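Local coordinates for histone-lysine N-methyltransferase SETMAR (Homo sapiens, PDB 3F2K), which methylates histone H3, acts in DNA double-strand break repair, and binds DNA through a mariner-type transposase domain that keeps some nuclease activity, at residues 31-36 against 124-129; 166-171 against 200-205. All coordinates share one frame; numbering follows the deposited sequence.

Interaction 1. Residues 31-36 against 124-129; sequences LDRIVT and GPILLH
R33 sets CG beside its own backbone N, anti to the carbonyl carbon (chi1 -55°), runs extended through chi2 and then bends at chi3 (53°), which lays the guanidinium against the chain just ahead of strand 126-128. There it grips G124 O side-on with two nitrogens: NE at 2.9 Å, lying in the plane of that carbonyl, and NH2 at 3.1 Å, above it. G124 O sits at the edge of the guanidinium, close to its plane, while CD1 of I126 covers one face over its centre, 3.8 Å from R33 CZ. Beyond this the two backbones zip up as parallel strands. I126 N donates to R33 O, V35 N to I126 O at 2.9 Å, and L128 N to V35 O, the last nearly along the C=O axis. I34, I126, T36 and L128 put their side chains on one face of the sheet, where I34 CG2 packs on L128 CB; V35 and L127 take the other, with CG1 of V35 4.0 Å from L127 CD1. T36 lies alongside L128, pointing the same way, and its OG1, anti to the backbone N (chi1 -160°), donates to L128 O at 2.7 Å. This pairing of strands 34-43 and 126-128 belongs to the RNase H-like core of the transposase domain; D38, farther along the first strand, and D130, just past the second, bind the magnesium. An alanine in place of R33 would probably loosen the chain entering strand 126-128, since both side-chain bonds to G124 O and the packing of the guanidinium on I126 CD1 would go. With two N-H groups converging on one carbonyl, the positive guanidinium is likely to polarise the G124 peptide, while the buried T36 hydroxyl has its proton committed to L128 O.

Interaction 2. Residues 166-171 against 200-205; sequences YHVFKH and TDFYAT
The close fit is among three rings. H167, with CG anti to its backbone N, reaches toward the start of helix 202-219 and slides past F202 in an offset stack, the ring centroids 4.3 Å apart and the planes tilted by 30°. Its NE2 does double duty: it lies over the rim of the phenyl face, 3.3 Å from F202 CE1, and it donates to F202 O at 2.7 Å. That bond is short but bent, 138° at the hydrogen, with the nitrogen above the carbonyl plane and the oxygen tilted out of the imidazole plane. Facing a carbonyl, NE2 probably carries the proton, whatever the state of ND1. The backbone C of T205 lies over one face of the same ring, and its CG2 touches the rim, 3.8 Å from H167 CE1. H171 offers the face of its ring to the edge of F202 in an offset edge-to-face pair, planes at 75°, with F202 CE1 3.6 Å from H171 CD2. H167, H171 and F202 make an aromatic cluster that ties helix 163-176 to the first turn of helix 202-219, two helices lying beside the RNase H-like sheet of the transposase domain. The solvent side is at H171 and T205, both partly exposed. The packing slackens at V168, which is buried but crosses F202 at about a right angle; its CG2 makes looser apolar contacts, 4.2 Å to F202 CE2 and 4.4 Å to Y203 CE1. The same valine also packs on I77 and W79 of strand 72-80, while on helix 184-196 F194 backs both V168 and H171.

In the fold
Interaction 1 belongs to the central sheet and interaction 2 to the helices packed against it. Their centres are 15 Å apart and their nearest atoms about 7 Å, so they do not touch, and both strands of interaction 1 come earlier in the chain than either helix of interaction 2. The same two helices join them: P163 and T164 of helix 163-176 meet T36, and L210 of helix 202-219 meets I34. Both contacts lie near the magnesium site of D38 and D130. The T36 side chain is about 10 Å from the ion and that of V168 about 12 Å, so both are too distant to bind it, while F169 of segment 166-171 packs on D38 itself.

Interaction 1. Residues 31-36 against 124-129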
loop_
_atom_site.group_PDB
_atom_site.type_symbol
_atom_site.label_atom_id
_atom_site.label_comp_id
_atom_site.label_asym_id
_atom_site.label_seq_id
_atom_site.Cartn_x
_atom_site.Cartn_y
_atom_site.Cartn_z
ATOM N N LEU A 31 11.132 -9.649 1.134
ATOM C CA LEU A 31 9.772 -9.423 0.573
ATOM C C LEU A 31 8.641 -9.993 1.405
ATOM O O LEU A 31 7.580 -9.370 1.501
ATOM C CB LEU A 31 9.627 -9.847 -0.924
ATOM C CG LEU A 31 10.591 -9.119 -1.888
ATOM C CD1 LEU A 31 10.276 -9.441 -3.325
ATOM C CD2 LEU A 31 10.653 -7.580 -1.786
ATOM N N ASP A 32 8.870 -11.194 1.964
ATOM C CA ASP A 32 7.913 -11.914 2.803
ATOM C C ASP A 32 7.515 -11.160 4.085
ATOM O O ASP A 32 6.442 -11.454 4.659
ATOM C CB ASP A 32 8.446 -13.349 3.134
ATOM C CG ASP A 32 9.613 -13.364 4.187
ATOM O OD1 ASP A 32 10.656 -12.699 4.043
ATOM O OD2 ASP A 32 9.491 -14.107 5.192
ATOM N N ARG A 33 8.355 -10.217 4.513
ATOM C CA ARG A 33 8.088 -9.452 5.746
ATOM C C ARG A 33 7.393 -8.124 5.423
ATOM O O ARG A 33 6.904 -7.444 6.322
ATOM C CB ARG A 33 9.390 -9.204 6.535
ATOM C CG ARG A 33 10.191 -10.524 6.884
ATOM C CD ARG A 33 11.691 -10.187 7.210
ATOM N NE ARG A 33 11.773 -9.157 8.225
ATOM C CZ ARG A 33 12.840 -8.454 8.460
ATOM N NH1 ARG A 33 13.946 -8.683 7.760
ATOM N NH2 ARG A 33 12.828 -7.519 9.418
ATOM N N ILE A 34 7.221 -7.822 4.139
ATOM C CA ILE A 34 6.570 -6.513 3.809
ATOM C C ILE A 34 5.090 -6.485 4.096
ATOM O O ILE A 34 4.373 -7.426 3.728
ATOM C CB ILE A 34 6.798 -6.102 2.317
ATOM C CG1 ILE A 34 8.248 -5.714 2.105
ATOM C CG2 ILE A 34 5.924 -4.787 1.979
ATOM C CD1 ILE A 34 8.678 -5.555 0.639
ATOM N N VAL A 35 4.656 -5.431 4.782
ATOM C CA VAL A 35 3.267 -5.017 4.878
ATOM C C VAL A 35 3.224 -3.696 4.061
ATOM O O VAL A 35 4.088 -2.883 4.214
ATOM C CB VAL A 35 2.869 -4.703 6.335
ATOM C CG1 VAL A 35 1.494 -4.108 6.359
ATOM C CG2 VAL A 35 2.786 -6.083 7.141
ATOM N N THR A 36 2.209 -3.524 3.244
ATOM C CA THR A 36 2.127 -2.346 2.451
ATOM C C THR A 36 0.714 -1.774 2.393
ATOM O O THR A 36 -0.318 -2.517 2.546
ATOM C CB THR A 36 2.710 -2.641 1.007
ATOM O OG1 THR A 36 3.069 -1.412 0.355
ATOM C CG2 THR A 36 1.778 -3.492 0.141
ATOM N N GLY A 124 10.574 -9.314 12.119
ATOM C CA GLY A 124 9.584 -8.264 12.281
ATOM C C GLY A 124 9.108 -7.728 10.952
ATOM O O GLY A 124 9.768 -7.911 9.936
ATOM N N PRO A 125 7.912 -7.119 10.954
ATOM C CA PRO A 125 7.324 -6.631 9.741
ATOM C C PRO A 125 8.045 -5.352 9.240
ATOM O O PRO A 125 8.670 -4.666 10.033
ATOM C CB PRO A 125 5.900 -6.303 10.146
ATOM C CG PRO A 125 6.049 -5.816 11.661
ATOM C CD PRO A 125 7.104 -6.823 12.177
ATOM N N ILE A 126 7.927 -5.085 7.942
ATOM C CA ILE A 126 8.566 -3.926 7.322
ATOM C C ILE A 126 7.466 -3.192 6.576
ATOM O O ILE A 126 6.789 -3.770 5.759
ATOM C CB ILE A 126 9.668 -4.383 6.274
ATOM C CG1 ILE A 126 10.783 -5.208 6.957
ATOM C CG2 ILE A 126 10.250 -3.109 5.536
ATOM C CD1 ILE A 126 11.757 -5.855 5.913
ATOM N N LEU A 127 7.202 -1.936 6.921
ATOM C CA LEU A 127 6.069 -1.262 6.284
ATOM C C LEU A 127 6.577 -0.491 5.064
ATOM O O LEU A 127 7.606 0.236 5.154
ATOM C CB LEU A 127 5.391 -0.310 7.291
ATOM C CG LEU A 127 4.266 0.486 6.691
ATOM C CD1 LEU A 127 3.089 -0.431 6.188
ATOM C CD2 LEU A 127 3.757 1.441 7.773
ATOM N N LEU A 128 5.870 -0.669 3.926
ATOM C CA LEU A 128 6.137 0.119 2.699
ATOM C C LEU A 128 4.910 0.979 2.466
ATOM O O LEU A 128 3.825 0.495 2.173
ATOM C CB LEU A 128 6.254 -0.868 1.531
ATOM C CG LEU A 128 6.513 -0.321 0.106
ATOM C CD1 LEU A 128 7.358 0.846 0.078
ATOM C CD2 LEU A 128 6.949 -1.603 -0.796
ATOM N N HIS A 129 5.110 2.280 2.610
ATOM C CA HIS A 129 4.056 3.222 2.408
ATOM C C HIS A 129 4.663 4.543 1.888
ATOM O O HIS A 129 5.853 4.792 2.024
ATOM C CB HIS A 129 3.155 3.408 3.685
ATOM C CG HIS A 129 3.773 4.063 4.891
ATOM N ND1 HIS A 129 5.123 4.303 5.099
ATOM C CD2 HIS A 129 3.158 4.465 6.039
ATOM C CE1 HIS A 129 5.294 4.847 6.296
ATOM N NE2 HIS A 129 4.119 4.969 6.872
#

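Interaction 2. Residues 166-171 against 200-205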
loop_
_atom_site.group_PDB
_atom_site.type_symbol
_atom_site.label_atom_id
_atom_site.label_comp_id
_atom_site.label_asym_id
_atom_site.label_seq_id
_atom_site.Cartn_x
_atom_site.Cartn_y
_atom_site.Cartn_z
ATOM N N TYR A 166 0.164 0.216 -7.862
ATOM C CA TYR A 166 0.390 -0.404 -9.185
ATOM C C TYR A 166 -0.303 -1.779 -9.379
ATOM O O TYR A 166 -0.590 -2.189 -10.505
ATOM C CB TYR A 166 1.853 -0.475 -9.569
ATOM C CG TYR A 166 2.731 -1.455 -8.803
ATOM C CD1 TYR A 166 2.527 -2.879 -8.912
ATOM C CD2 TYR A 166 3.754 -0.996 -7.974
ATOM C CE1 TYR A 166 3.387 -3.768 -8.257
ATOM C CE2 TYR A 166 4.606 -1.859 -7.318
ATOM C CZ TYR A 166 4.393 -3.232 -7.425
ATOM O OH TYR A 166 5.248 -4.022 -6.724
ATOM N N HIS A 167 -0.656 -2.423 -8.262
ATOM C CA HIS A 167 -1.271 -3.750 -8.308
ATOM C C HIS A 167 -2.725 -3.718 -7.847
ATOM O O HIS A 167 -3.663 -3.864 -8.680
ATOM C CB HIS A 167 -0.476 -4.764 -7.440
ATOM C CG HIS A 167 -0.970 -6.166 -7.593
ATOM N ND1 HIS A 167 -0.973 -6.797 -8.828
ATOM C CD2 HIS A 167 -1.441 -7.069 -6.690
ATOM C CE1 HIS A 167 -1.493 -8.022 -8.678
ATOM N NE2 HIS A 167 -1.760 -8.210 -7.388
ATOM N N VAL A 168 -2.955 -3.546 -6.548
ATOM C CA VAL A 168 -4.346 -3.626 -6.048
ATOM C C VAL A 168 -5.254 -2.587 -6.697
ATOM O O VAL A 168 -6.348 -2.909 -7.209
ATOM C CB VAL A 168 -4.416 -3.591 -4.443
ATOM C CG1 VAL A 168 -5.850 -3.695 -3.977
ATOM C CG2 VAL A 168 -3.537 -4.735 -3.824
ATOM N N PHE A 169 -4.799 -1.320 -6.727
ATOM C CA PHE A 169 -5.642 -0.270 -7.247
ATOM C C PHE A 169 -5.900 -0.372 -8.752
ATOM O O PHE A 169 -6.954 0.006 -9.213
ATOM C CB PHE A 169 -5.121 1.149 -6.833
ATOM C CG PHE A 169 -5.318 1.456 -5.306
ATOM C CD1 PHE A 169 -6.198 0.694 -4.545
ATOM C CD2 PHE A 169 -4.633 2.485 -4.663
ATOM C CE1 PHE A 169 -6.365 0.931 -3.167
ATOM C CE2 PHE A 169 -4.827 2.737 -3.249
ATOM C CZ PHE A 169 -5.671 1.952 -2.542
ATOM N N LYS A 170 -4.915 -0.861 -9.486
ATOM C CA LYS A 170 -5.072 -1.095 -10.910
ATOM C C LYS A 170 -6.220 -2.068 -11.169
ATOM O O LYS A 170 -7.164 -1.767 -11.939
ATOM C CB LYS A 170 -3.759 -1.622 -11.473
ATOM C CG LYS A 170 -3.841 -2.229 -12.870
ATOM C CD LYS A 170 -2.520 -2.799 -13.313
ATOM C CE LYS A 170 -1.971 -3.913 -12.413
ATOM N NZ LYS A 170 -0.463 -4.159 -12.723
ATOM N N HIS A 171 -6.191 -3.184 -10.470
ATOM C CA HIS A 171 -7.250 -4.182 -10.577
ATOM C C HIS A 171 -8.613 -3.708 -10.017
ATOM O O HIS A 171 -9.708 -4.012 -10.591
ATOM C CB HIS A 171 -6.818 -5.451 -9.915
ATOM C CG HIS A 171 -5.759 -6.176 -10.679
ATOM N ND1 HIS A 171 -6.023 -6.819 -11.869
ATOM C CD2 HIS A 171 -4.426 -6.282 -10.483
ATOM C CE1 HIS A 171 -4.908 -7.345 -12.345
ATOM N NE2 HIS A 171 -3.917 -7.018 -11.533
ATOM N N THR A 200 -5.927 -16.781 -3.857
ATOM C CA THR A 200 -4.959 -16.730 -2.730
ATOM C C THR A 200 -3.554 -16.182 -3.081
ATOM O O THR A 200 -2.874 -15.666 -2.179
ATOM C CB THR A 200 -4.838 -18.124 -2.058
ATOM O OG1 THR A 200 -4.307 -19.046 -3.021
ATOM C CG2 THR A 200 -6.200 -18.622 -1.535
ATOM N N ASP A 201 -3.123 -16.265 -4.375
ATOM C CA ASP A 201 -1.817 -15.811 -4.873
ATOM C C ASP A 201 -1.817 -14.356 -5.395
ATOM O O ASP A 201 -0.768 -13.850 -5.840
ATOM C CB ASP A 201 -1.376 -16.665 -6.108
ATOM C CG ASP A 201 -2.384 -16.606 -7.241
ATOM O OD1 ASP A 201 -3.553 -17.023 -7.014
ATOM O OD2 ASP A 201 -2.052 -16.099 -8.365
ATOM N N PHE A 202 -2.990 -13.714 -5.384
ATOM C CA PHE A 202 -3.110 -12.388 -5.931
ATOM C C PHE A 202 -2.160 -11.380 -5.288
ATOM O O PHE A 202 -1.505 -10.542 -5.989
ATOM C CB PHE A 202 -4.558 -11.921 -5.844
ATOM C CG PHE A 202 -4.767 -10.470 -6.240
ATOM C CD1 PHE A 202 -4.725 -10.116 -7.567
ATOM C CD2 PHE A 202 -4.980 -9.484 -5.264
ATOM C CE1 PHE A 202 -4.968 -8.744 -7.977
ATOM C CE2 PHE A 202 -5.187 -8.103 -5.604
ATOM C CZ PHE A 202 -5.143 -7.723 -6.983
ATOM N N TYR A 203 -2.118 -11.418 -3.958
ATOM C CA TYR A 203 -1.249 -10.476 -3.217
ATOM C C TYR A 203 0.234 -10.716 -3.503
ATOM O O TYR A 203 0.991 -9.773 -3.702
ATOM C CB TYR A 203 -1.642 -10.475 -1.715
ATOM C CG TYR A 203 -3.099 -10.074 -1.570
ATOM C CD1 TYR A 203 -3.487 -8.700 -1.640
ATOM C CD2 TYR A 203 -4.098 -11.039 -1.432
ATOM C CE1 TYR A 203 -4.805 -8.315 -1.581
ATOM C CE2 TYR A 203 -5.455 -10.664 -1.339
ATOM C CZ TYR A 203 -5.781 -9.284 -1.398
ATOM O OH TYR A 203 -7.051 -8.870 -1.291
ATOM N N ALA A 204 0.621 -11.983 -3.567
ATOM C CA ALA A 204 2.020 -12.344 -3.732
ATOM C C ALA A 204 2.558 -11.737 -5.021
ATOM O O ALA A 204 3.722 -11.299 -5.053
ATOM C CB ALA A 204 2.177 -13.845 -3.741
ATOM N N THR A 205 1.684 -11.738 -6.042
ATOM C CA THR A 205 1.983 -11.130 -7.364
ATOM C C THR A 205 2.460 -9.691 -7.200
ATOM O O THR A 205 3.497 -9.312 -7.741
ATOM C CB THR A 205 0.791 -11.157 -8.320
ATOM O OG1 THR A 205 0.319 -12.501 -8.511
ATOM C CG2 THR A 205 1.162 -10.593 -9.714
#